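Local structure of YCAC GENE product (Escherichia coli, 1YAC) at residues 35-38 and 39-43; 44-47 and 48-52; 115-118 and 119-123; 161-165 and 166-170; 184-187 and 188-192. The protein forms an octamer and is probably a hydrolase of unknown specificity, with an isochorismatase-type three-layer alpha-beta-alpha fold. All coordinates share one frame; numbering follows the deposited sequence.

Interactions 1 and 2 follow each other along helix 33-49, their centres about 13 Å apart, and this helix is the spine against which two other contacts lean. Interaction 4, where strand 161-163 passes into helix 165-173, meets the first half through Asn39 and Trp165 and the second through Leu46 and Phe50. Interaction 5, on helix 180-190, binds both halves through His190, whose ring reaches Asp45 and whose carbonyl takes the Asn38 amide; it also packs on Trp165 and Phe166. Interaction 3 stands apart on helix 115-128, opposite interactions 2 and 5 across the chain's centre, with centres about 22 and 28 Å away. It holds Cys118, probably the nucleophile as in related cysteine hydrolases.

Interaction 1 of 5, residues 35-38 and 39-43; sequences KFKN and NVLAL
Phe36 carries its CG anti to the backbone N (chi1 -164°), while Val40 keeps CG2 beside its own N, and together these settings lay the valine methyl over one face of the ring. Val40 CG2 sits 3.8 Å from the centroid of the Phe36 ring, a CH-pi contact shifted toward the rim. Lys37, extended along its length, runs its methylenes past the next turn and brings CE to 3.6 Å from Leu41 CD1. Asn39 CG stays beside its backbone N (chi1 -71°), which folds the amide back along Lys35, with Asn39 ND2 3.6 Å from Lys35 CG. A water links two neighbouring amides: it donates to Asn39 OD1 at 2.6 Å and accepts from Asn38 ND2 at 3.2 Å. Backbone bonds such as Asn39 N to Lys35 O, 2.9 Å, hold the turn. This is helix 33-49 of the first beta-alpha-beta crossover, and Lys35 NZ leaves it for salt bridges with Glu32 and Asp34 of a neighbouring subunit. Asn38 ND2 also serves His190 O, while Asn39 binds Trp165 NE1 through OD1 and Asp138 O through ND2; partners at both ends of the buried Asn39 amide fix which way round it lies.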
# COMPACT_ATOMS: atom_id res chain seq x y z
N LYS A 35 -2.88 4.83 16.63
CA LYS A 35 -1.54 4.31 16.93
C LYS A 35 -0.65 5.44 17.48
O LYS A 35 0.03 5.26 18.49
CB LYS A 35 -0.89 3.72 15.68
CG LYS A 35 0.52 3.21 15.92
CD LYS A 35 1.13 2.56 14.68
CE LYS A 35 0.30 1.39 14.21
NZ LYS A 35 0.11 0.38 15.31
N PHE A 36 -0.69 6.61 16.85
CA PHE A 36 0.14 7.72 17.30
C PHE A 36 -0.17 8.14 18.72
O PHE A 36 0.75 8.35 19.52
CB PHE A 36 0.05 8.93 16.37
CG PHE A 36 1.17 9.93 16.58
CD1 PHE A 36 2.50 9.54 16.38
CD2 PHE A 36 0.91 11.22 17.03
CE1 PHE A 36 3.56 10.42 16.62
CE2 PHE A 36 1.97 12.12 17.28
CZ PHE A 36 3.29 11.72 17.07
N LYS A 37 -1.46 8.27 19.04
CA LYS A 37 -1.85 8.67 20.38
C LYS A 37 -1.35 7.64 21.40
O LYS A 37 -0.75 8.01 22.42
CB LYS A 37 -3.38 8.80 20.51
CG LYS A 37 -3.83 9.09 21.94
CD LYS A 37 -5.32 8.88 22.17
CE LYS A 37 -5.66 9.04 23.64
NZ LYS A 37 -7.08 8.73 23.91
N ASN A 38 -1.58 6.36 21.12
CA ASN A 38 -1.13 5.31 22.03
C ASN A 38 0.38 5.36 22.26
O ASN A 38 0.85 5.25 23.40
CB ASN A 38 -1.50 3.93 21.49
CG ASN A 38 -1.01 2.80 22.39
OD1 ASN A 38 -1.38 2.73 23.58
ND2 ASN A 38 -0.17 1.93 21.85
N ASN A 39 1.14 5.54 21.18
CA ASN A 39 2.60 5.59 21.24
C ASN A 39 3.12 6.78 22.05
O ASN A 39 4.05 6.65 22.85
CB ASN A 39 3.20 5.61 19.83
CG ASN A 39 3.06 4.28 19.11
OD1 ASN A 39 2.66 3.27 19.71
ND2 ASN A 39 3.38 4.26 17.82
N VAL A 40 2.54 7.96 21.83
CA VAL A 40 2.96 9.14 22.58
C VAL A 40 2.67 8.94 24.08
O VAL A 40 3.51 9.25 24.94
CB VAL A 40 2.22 10.41 22.06
CG1 VAL A 40 2.52 11.63 22.97
CG2 VAL A 40 2.66 10.72 20.64
N LEU A 41 1.49 8.41 24.39
CA LEU A 41 1.13 8.18 25.78
C LEU A 41 2.00 7.07 26.38
O LEU A 41 2.29 7.08 27.57
CB LEU A 41 -0.36 7.84 25.91
CG LEU A 41 -1.31 8.93 25.42
CD1 LEU A 41 -2.75 8.51 25.69
CD2 LEU A 41 -0.99 10.24 26.11
N ALA A 42 2.40 6.12 25.55
CA ALA A 42 3.25 5.02 26.01
C ALA A 42 4.59 5.59 26.44
O ALA A 42 5.11 5.22 27.49
CB ALA A 42 3.44 3.99 24.90
N LEU A 43 5.11 6.52 25.63
CA LEU A 43 6.39 7.18 25.90
C LEU A 43 6.30 7.98 27.20
O LEU A 43 7.21 7.94 28.02
CB LEU A 43 6.80 8.10 24.75
CG LEU A 43 8.15 8.84 24.92
CD1 LEU A 43 9.30 7.87 25.21
CD2 LEU A 43 8.43 9.65 23.66
O HOH W 1 1.35 1.14 19.13

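Interaction 2 of 5, residues 44-47 and 48-52; sequences GDLA and KYFNL
Lys48 N bonds to Gly44 O at 3.0 Å, continuing helix 33-49 into its last turn, while the bent side chain leads off to the carbonyl of Gln75. Tyr49 N follows with a bond to Asp45 O; its ring leans on the next residue, CD2 of Tyr49 standing 3.7 Å above the middle of the Phe50 ring, and its hydroxyl joins Asp179. Phe50 N reaches Leu46 O at 2.8 Å in an almost straight bond (171°). Leu46 holds CG in the crowded position between its N and carbonyl carbon (chi1 78°), from which Leu46 CD1 comes to 4.1 Å from Phe50 CD2; helix 165-173 covers both side chains through Leu172. Asn51 turns to positive phi (58°), and the helix closes in a Schellman motif: Asn51 N bonds to Lys48 O at 3.0 Å, and Leu52 N to Ala47 O, also at 3.0 Å and in the carbonyl plane. Leu52 directs its CB back toward the helix, and its side chain and Ala47 both touch Val15 of strand 13-18. Each of these two late carbonyls thus gains a backbone N-H from the turn as the chain swings round toward strand 54-59.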
# COMPACT_ATOMS: atom_id res chain seq x y z
N GLY A 44 5.21 8.72 27.37
CA GLY A 44 5.05 9.46 28.61
C GLY A 44 5.01 8.52 29.81
O GLY A 44 5.69 8.75 30.83
N ASP A 45 4.26 7.42 29.68
CA ASP A 45 4.13 6.44 30.76
C ASP A 45 5.46 5.79 31.11
O ASP A 45 5.74 5.54 32.29
CB ASP A 45 3.11 5.35 30.40
CG ASP A 45 1.67 5.81 30.54
OD1 ASP A 45 1.40 7.00 30.84
OD2 ASP A 45 0.80 4.95 30.37
N LEU A 46 6.28 5.50 30.10
CA LEU A 46 7.56 4.87 30.38
C LEU A 46 8.51 5.86 31.04
O LEU A 46 9.27 5.50 31.95
CB LEU A 46 8.17 4.21 29.13
CG LEU A 46 8.87 5.00 28.03
CD1 LEU A 46 10.33 5.32 28.40
CD2 LEU A 46 8.83 4.19 26.74
N ALA A 47 8.45 7.13 30.62
CA ALA A 47 9.30 8.15 31.22
C ALA A 47 8.97 8.25 32.71
O ALA A 47 9.86 8.32 33.56
CB ALA A 47 9.07 9.49 30.54
N LYS A 48 7.67 8.23 33.00
CA LYS A 48 7.21 8.29 34.38
C LYS A 48 7.60 7.02 35.14
O LYS A 48 8.15 7.09 36.25
CB LYS A 48 5.69 8.49 34.42
CG LYS A 48 5.11 8.50 35.82
CD LYS A 48 4.68 9.89 36.26
CE LYS A 48 5.82 10.87 36.27
NZ LYS A 48 5.40 12.15 36.90
N TYR A 49 7.34 5.86 34.53
CA TYR A 49 7.65 4.57 35.15
C TYR A 49 9.13 4.43 35.53
O TYR A 49 9.46 3.97 36.63
CB TYR A 49 7.26 3.42 34.22
CG TYR A 49 7.65 2.06 34.76
CD1 TYR A 49 7.07 1.56 35.93
CD2 TYR A 49 8.63 1.30 34.13
CE1 TYR A 49 7.45 0.32 36.44
CE2 TYR A 49 9.01 0.07 34.63
CZ TYR A 49 8.42 -0.41 35.79
OH TYR A 49 8.78 -1.66 36.28
N PHE A 50 10.02 4.78 34.60
CA PHE A 50 11.45 4.70 34.83
C PHE A 50 11.97 5.91 35.59
O PHE A 50 13.17 6.00 35.85
CB PHE A 50 12.20 4.55 33.51
CG PHE A 50 12.00 3.22 32.86
CD1 PHE A 50 12.52 2.06 33.44
CD2 PHE A 50 11.23 3.10 31.71
CE1 PHE A 50 12.28 0.81 32.89
CE2 PHE A 50 10.98 1.84 31.14
CZ PHE A 50 11.50 0.70 31.74
N ASN A 51 11.09 6.86 35.93
CA ASN A 51 11.54 8.04 36.67
C ASN A 51 12.64 8.82 35.97
O ASN A 51 13.60 9.24 36.61
CB ASN A 51 12.06 7.64 38.05
CG ASN A 51 11.00 7.58 39.07
OD1 ASN A 51 10.59 6.52 39.51
ND2 ASN A 51 10.56 8.72 39.50
N LEU A 52 12.52 9.02 34.67
CA LEU A 52 13.54 9.75 33.94
C LEU A 52 13.26 11.23 33.93
O LEU A 52 12.11 11.63 33.72
CB LEU A 52 13.61 9.27 32.48
CG LEU A 52 13.73 7.78 32.25
CD1 LEU A 52 13.66 7.52 30.73
CD2 LEU A 52 15.03 7.25 32.84

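Interaction 3 of 5, residues 115-118 and 119-123; sequences TEVC and VAFPA
Phe121 lays one face of its ring over the backbone of Val117: Val117 CA sits 3.9 Å from the ring centroid, only 6° off the normal, a CH-pi contact almost over the centre. The two side chains run side by side, Val117 CG1 touching Phe121 CE2 at 3.7 Å, and the carbonyl oxygen of Glu116 approaches the same ring obliquely. Phe121 CG lies beside its own backbone N (chi1 -65°), which folds the ring back over the preceding turn. Beneath it the helix starts with a wider pi-type turn, in which Ala120 N bonds to Thr115 O at 2.9 Å across five residues; Phe121 N returns to the usual spacing with Val117 O at 3.0 Å. Pro122 has no N-H to continue the series, and its CG lies 3.0 Å from Cys118 O, a tight approach where the helix kinks. An alanine in place of Phe121 is likely to uncover Val117 CA and CG1 and open a gap over the first turn. This is the N-terminal end of helix 115-128, in the crossover between strands 107-112 and 132-136, and Val117 packs on Gly167 of a neighbouring subunit while Phe121 meets Tyr5 there. Cys118 touches Asp19, a placement consistent with the cysteine nucleophile that isochorismatase-like amidohydrolases carry at the start of a helix. Cys118 lies within the wide turn, with Pro122 one turn on; that turn and the missing proline N-H leave the backbone around it irregular, while the Phe121 ring covers Val117 beside it.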
# COMPACT_ATOMS: atom_id res chain seq x y z
N THR A 115 8.60 15.52 13.00
CA THR A 115 9.87 14.76 13.02
C THR A 115 11.10 15.44 12.44
O THR A 115 12.12 15.55 13.11
CB THR A 115 9.70 13.36 12.35
OG1 THR A 115 8.46 12.80 12.73
CG2 THR A 115 10.75 12.41 12.77
N GLU A 116 10.95 16.01 11.24
CA GLU A 116 12.08 16.63 10.53
C GLU A 116 12.48 18.04 11.01
O GLU A 116 13.47 18.59 10.53
CB GLU A 116 11.83 16.64 9.02
CG GLU A 116 10.83 17.71 8.53
CD GLU A 116 9.36 17.29 8.61
OE1 GLU A 116 9.02 16.42 9.44
OE2 GLU A 116 8.54 17.85 7.85
N VAL A 117 11.69 18.61 11.92
CA VAL A 117 11.98 19.93 12.45
C VAL A 117 12.13 19.93 13.97
O VAL A 117 13.23 20.02 14.49
CB VAL A 117 10.89 20.96 12.05
CG1 VAL A 117 11.13 22.30 12.78
CG2 VAL A 117 10.92 21.19 10.54
N CYS A 118 11.03 19.73 14.69
CA CYS A 118 11.11 19.77 16.14
C CYS A 118 11.88 18.64 16.79
O CYS A 118 12.33 18.79 17.93
CB CYS A 118 9.74 19.96 16.76
SG CYS A 118 9.03 21.50 16.18
N VAL A 119 12.04 17.52 16.09
CA VAL A 119 12.83 16.42 16.62
C VAL A 119 14.24 16.48 16.05
O VAL A 119 15.22 16.59 16.79
CB VAL A 119 12.21 15.04 16.31
CG1 VAL A 119 13.16 13.91 16.76
CG2 VAL A 119 10.88 14.90 17.04
N ALA A 120 14.34 16.48 14.72
CA ALA A 120 15.65 16.51 14.06
C ALA A 120 16.56 17.67 14.42
O ALA A 120 17.75 17.46 14.69
CB ALA A 120 15.48 16.42 12.53
N PHE A 121 16.03 18.90 14.43
CA PHE A 121 16.89 20.06 14.72
C PHE A 121 17.58 19.92 16.09
O PHE A 121 18.82 19.96 16.18
CB PHE A 121 16.13 21.38 14.58
CG PHE A 121 15.67 21.69 13.16
CD1 PHE A 121 15.88 20.80 12.11
CD2 PHE A 121 14.98 22.88 12.89
CE1 PHE A 121 15.42 21.08 10.80
CE2 PHE A 121 14.52 23.17 11.59
CZ PHE A 121 14.75 22.27 10.54
N PRO A 122 16.79 19.75 17.18
CA PRO A 122 17.48 19.62 18.47
C PRO A 122 18.30 18.33 18.57
O PRO A 122 19.32 18.29 19.27
CB PRO A 122 16.34 19.70 19.48
CG PRO A 122 15.15 19.24 18.71
CD PRO A 122 15.34 19.86 17.37
N ALA A 123 17.87 17.26 17.88
CA ALA A 123 18.66 16.01 17.91
C ALA A 123 20.06 16.28 17.33
O ALA A 123 21.06 15.89 17.91
CB ALA A 123 17.96 14.89 17.12

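Interaction 4 of 5, residues 161-165 and 166-170; sequences QLMTW and FGVAC
Met163 touches Val168 across the junction of the last strand of the parallel sheet, 161-163, with helix 165-173, a strand-to-helix turn of the three-layer alpha-beta-alpha sandwich. Met163 CB lies 4.0 Å from Val168 CG2, and the chain, bent at its last torsion, sets the terminal CE 3.7 Å from Gly167 O. Two residues on, Trp165 places CG between its own N and carbonyl carbon (chi1 83°), which turns the indole forward over Phe166; Phe166 CB stands 4.2 Å from the centroid of the six-membered ring of Trp165, 10° off its normal. The Phe166 ring in turn has Cys170 SG 3.7 Å above one face, toward the rim.

The backbone supports this first shell. Thr164 occupies the N-cap position, and its carbonyl oxygen takes Val168 N at 2.9 Å in the first helical bond, with Ala169 N to Trp165 O next at the same length. Further out, Met163 is tied to strand 132-136 by backbone bonds and to the Thr137 hydroxyl, and Asp138 OD1 accepts Trp165 N, fixing the point where the chain turns. The indole is packed on Val136 and Ala42, its NE1 bonded to Asn39 OD1, while Phe166 meets Phe187 with planes at about 45° and stands edge-to-face with Phe143 of a neighbouring subunit. The Thr164 side chain makes no direct cap; instead a water 2.5 Å from Thr164 OG1 accepts the Gly167 N-H, with 3.0 Å between Gly167 N and the water oxygen.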
# COMPACT_ATOMS: atom_id res chain seq x y z
N GLN A 161 20.61 7.35 17.24
CA GLN A 161 20.16 5.96 17.24
C GLN A 161 18.63 6.01 17.09
O GLN A 161 17.95 6.71 17.85
CB GLN A 161 20.56 5.25 18.53
CG GLN A 161 22.08 5.10 18.69
CD GLN A 161 22.47 4.12 19.78
OE1 GLN A 161 22.27 2.91 19.63
NE2 GLN A 161 23.04 4.63 20.87
N LEU A 162 18.11 5.33 16.07
CA LEU A 162 16.67 5.31 15.83
C LEU A 162 16.08 4.16 16.61
O LEU A 162 16.50 3.02 16.45
CB LEU A 162 16.38 5.15 14.33
CG LEU A 162 17.00 6.18 13.38
CD1 LEU A 162 16.45 5.94 12.00
CD2 LEU A 162 16.73 7.61 13.83
N MET A 163 15.14 4.48 17.50
CA MET A 163 14.49 3.48 18.32
C MET A 163 12.98 3.71 18.35
O MET A 163 12.45 4.69 17.80
CB MET A 163 15.09 3.52 19.75
CG MET A 163 16.48 2.82 19.87
SD MET A 163 17.07 2.81 21.53
CE MET A 163 16.29 1.38 22.17
N THR A 164 12.26 2.74 18.92
CA THR A 164 10.81 2.85 19.04
C THR A 164 10.48 2.65 20.52
O THR A 164 11.28 2.05 21.25
CB THR A 164 10.10 1.88 18.06
OG1 THR A 164 10.77 0.62 18.03
CG2 THR A 164 10.14 2.47 16.64
N TRP A 165 9.33 3.13 20.97
CA TRP A 165 9.02 3.08 22.40
C TRP A 165 9.16 1.76 23.12
O TRP A 165 9.70 1.73 24.22
CB TRP A 165 7.70 3.81 22.74
CG TRP A 165 6.45 3.00 22.55
CD1 TRP A 165 5.58 3.08 21.50
CD2 TRP A 165 5.95 1.99 23.43
NE1 TRP A 165 4.57 2.16 21.66
CE2 TRP A 165 4.77 1.48 22.84
CE3 TRP A 165 6.38 1.46 24.65
CZ2 TRP A 165 4.01 0.46 23.44
CZ3 TRP A 165 5.63 0.45 25.24
CH2 TRP A 165 4.46 -0.04 24.64
N PHE A 166 8.69 0.67 22.53
CA PHE A 166 8.78 -0.63 23.19
C PHE A 166 10.25 -1.01 23.35
O PHE A 166 10.67 -1.47 24.43
CB PHE A 166 8.00 -1.70 22.41
CG PHE A 166 8.09 -3.08 23.01
CD1 PHE A 166 7.25 -3.45 24.07
CD2 PHE A 166 8.97 -4.02 22.49
CE1 PHE A 166 7.29 -4.74 24.59
CE2 PHE A 166 9.02 -5.31 23.01
CZ PHE A 166 8.18 -5.67 24.06
N GLY A 167 11.04 -0.76 22.31
CA GLY A 167 12.47 -1.03 22.36
C GLY A 167 13.13 -0.20 23.45
O GLY A 167 13.98 -0.69 24.20
N VAL A 168 12.75 1.08 23.53
CA VAL A 168 13.27 2.01 24.55
C VAL A 168 12.98 1.45 25.96
O VAL A 168 13.88 1.35 26.80
CB VAL A 168 12.61 3.44 24.40
CG1 VAL A 168 12.96 4.35 25.59
CG2 VAL A 168 13.05 4.11 23.09
N ALA A 169 11.74 1.04 26.20
CA ALA A 169 11.36 0.50 27.50
C ALA A 169 12.18 -0.74 27.86
O ALA A 169 12.62 -0.89 29.00
CB ALA A 169 9.87 0.18 27.52
N CYS A 170 12.38 -1.62 26.89
CA CYS A 170 13.12 -2.86 27.11
C CYS A 170 14.60 -2.64 27.37
O CYS A 170 15.22 -3.36 28.17
CB CYS A 170 12.94 -3.82 25.93
SG CYS A 170 11.30 -4.58 25.84
O HOH W 2 9.59 -0.86 19.73

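Interaction 5 of 5, residues 184-187 and 188-192; sequences ATLF and SNHIP
Backbone bonds between Ala184 and Ser188 and between Thr185 and Asn189 carry regular helix into this turn: Ser188 N to Ala184 O is 2.8 Å and Asn189 N to Thr185 O 2.9 Å. After them the bonding changes. His190 N makes a weak bond to Leu186 O at 3.2 Å and a better-angled one to Phe187 O at 3.1 Å, approaching the latter from well above the carbonyl plane (67° out of it). Ile191 N also turns to Phe187 O, at 2.8 Å but bent to 121° and weak, so one carbonyl serves two N-H groups. Here the chain passes from helix 180-190 into helix 192-204, with Ile191 at the N-cap position of the second helix. Among side chains, Asn189 lies alongside Thr185 and points the same way; with CG beside its backbone N (chi1 -67°), ND2 comes to 3.1 Å from Thr185 CG2, an unusually close approach. An alanine at Asn189 would probably leave the Thr185 methyl without the amide beside it and more open to solvent. Leu186 CD1 meets the His190 ring at CD2, 4.0 Å away, and an apolar contact joins Phe187 CB to Ile191 CD1 at 4.1 Å. The polar ends find partners beyond this turn, His190 NE2 binding Asp45 OD2 on helix 33-49, Thr185 OG1 the carbonyl of Ala181, and Ser188 OG the NE of Arg195.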
# COMPACT_ATOMS: atom_id res chain seq x y z
N ALA A 184 4.86 -5.14 32.93
CA ALA A 184 3.71 -5.83 32.36
C ALA A 184 2.53 -4.88 32.22
O ALA A 184 1.78 -4.95 31.25
CB ALA A 184 3.33 -7.02 33.24
N THR A 185 2.34 -4.01 33.21
CA THR A 185 1.25 -3.04 33.19
C THR A 185 1.44 -2.06 32.04
O THR A 185 0.50 -1.77 31.30
CB THR A 185 1.12 -2.30 34.54
OG1 THR A 185 0.75 -3.23 35.56
CG2 THR A 185 0.04 -1.22 34.48
N LEU A 186 2.67 -1.57 31.89
CA LEU A 186 2.99 -0.62 30.82
C LEU A 186 2.68 -1.27 29.47
O LEU A 186 2.05 -0.66 28.60
CB LEU A 186 4.47 -0.22 30.88
CG LEU A 186 5.00 0.67 29.74
CD1 LEU A 186 4.51 2.10 29.94
CD2 LEU A 186 6.53 0.64 29.71
N PHE A 187 3.12 -2.51 29.30
CA PHE A 187 2.89 -3.23 28.05
C PHE A 187 1.41 -3.51 27.80
O PHE A 187 0.89 -3.28 26.70
CB PHE A 187 3.69 -4.54 28.05
CG PHE A 187 5.19 -4.35 27.98
CD1 PHE A 187 5.75 -3.09 27.75
CD2 PHE A 187 6.04 -5.44 28.14
CE1 PHE A 187 7.14 -2.92 27.68
CE2 PHE A 187 7.43 -5.29 28.07
CZ PHE A 187 7.98 -4.02 27.84
N SER A 188 0.72 -3.98 28.83
CA SER A 188 -0.70 -4.28 28.71
C SER A 188 -1.52 -3.04 28.34
O SER A 188 -2.45 -3.11 27.53
CB SER A 188 -1.21 -4.89 30.03
OG SER A 188 -2.59 -5.20 29.96
N ASN A 189 -1.15 -1.89 28.90
CA ASN A 189 -1.84 -0.64 28.63
C ASN A 189 -1.59 -0.07 27.24
O ASN A 189 -2.38 0.73 26.75
CB ASN A 189 -1.45 0.44 29.65
CG ASN A 189 -1.94 0.12 31.05
OD1 ASN A 189 -3.00 -0.49 31.21
ND2 ASN A 189 -1.13 0.38 32.04
N HIS A 190 -0.49 -0.50 26.61
CA HIS A 190 -0.12 0.03 25.31
C HIS A 190 0.08 -0.93 24.14
O HIS A 190 0.45 -0.51 23.04
CB HIS A 190 1.09 0.95 25.47
CG HIS A 190 0.82 2.12 26.35
ND1 HIS A 190 -0.02 3.16 25.98
CD2 HIS A 190 1.23 2.41 27.61
CE1 HIS A 190 -0.09 4.04 26.97
NE2 HIS A 190 0.65 3.60 27.96
N ILE A 191 -0.19 -2.21 24.37
CA ILE A 191 -0.05 -3.20 23.31
C ILE A 191 -1.26 -4.14 23.42
O ILE A 191 -1.22 -5.12 24.18
CB ILE A 191 1.26 -4.02 23.46
CG1 ILE A 191 2.46 -3.08 23.62
CG2 ILE A 191 1.45 -4.94 22.25
CD1 ILE A 191 3.72 -3.80 24.06
N PRO A 192 -2.35 -3.86 22.69
CA PRO A 192 -3.55 -4.71 22.73
C PRO A 192 -3.24 -6.20 22.62
O PRO A 192 -3.81 -7.01 23.36
CB PRO A 192 -4.36 -4.21 21.54
CG PRO A 192 -4.07 -2.72 21.57
CD PRO A 192 -2.57 -2.70 21.81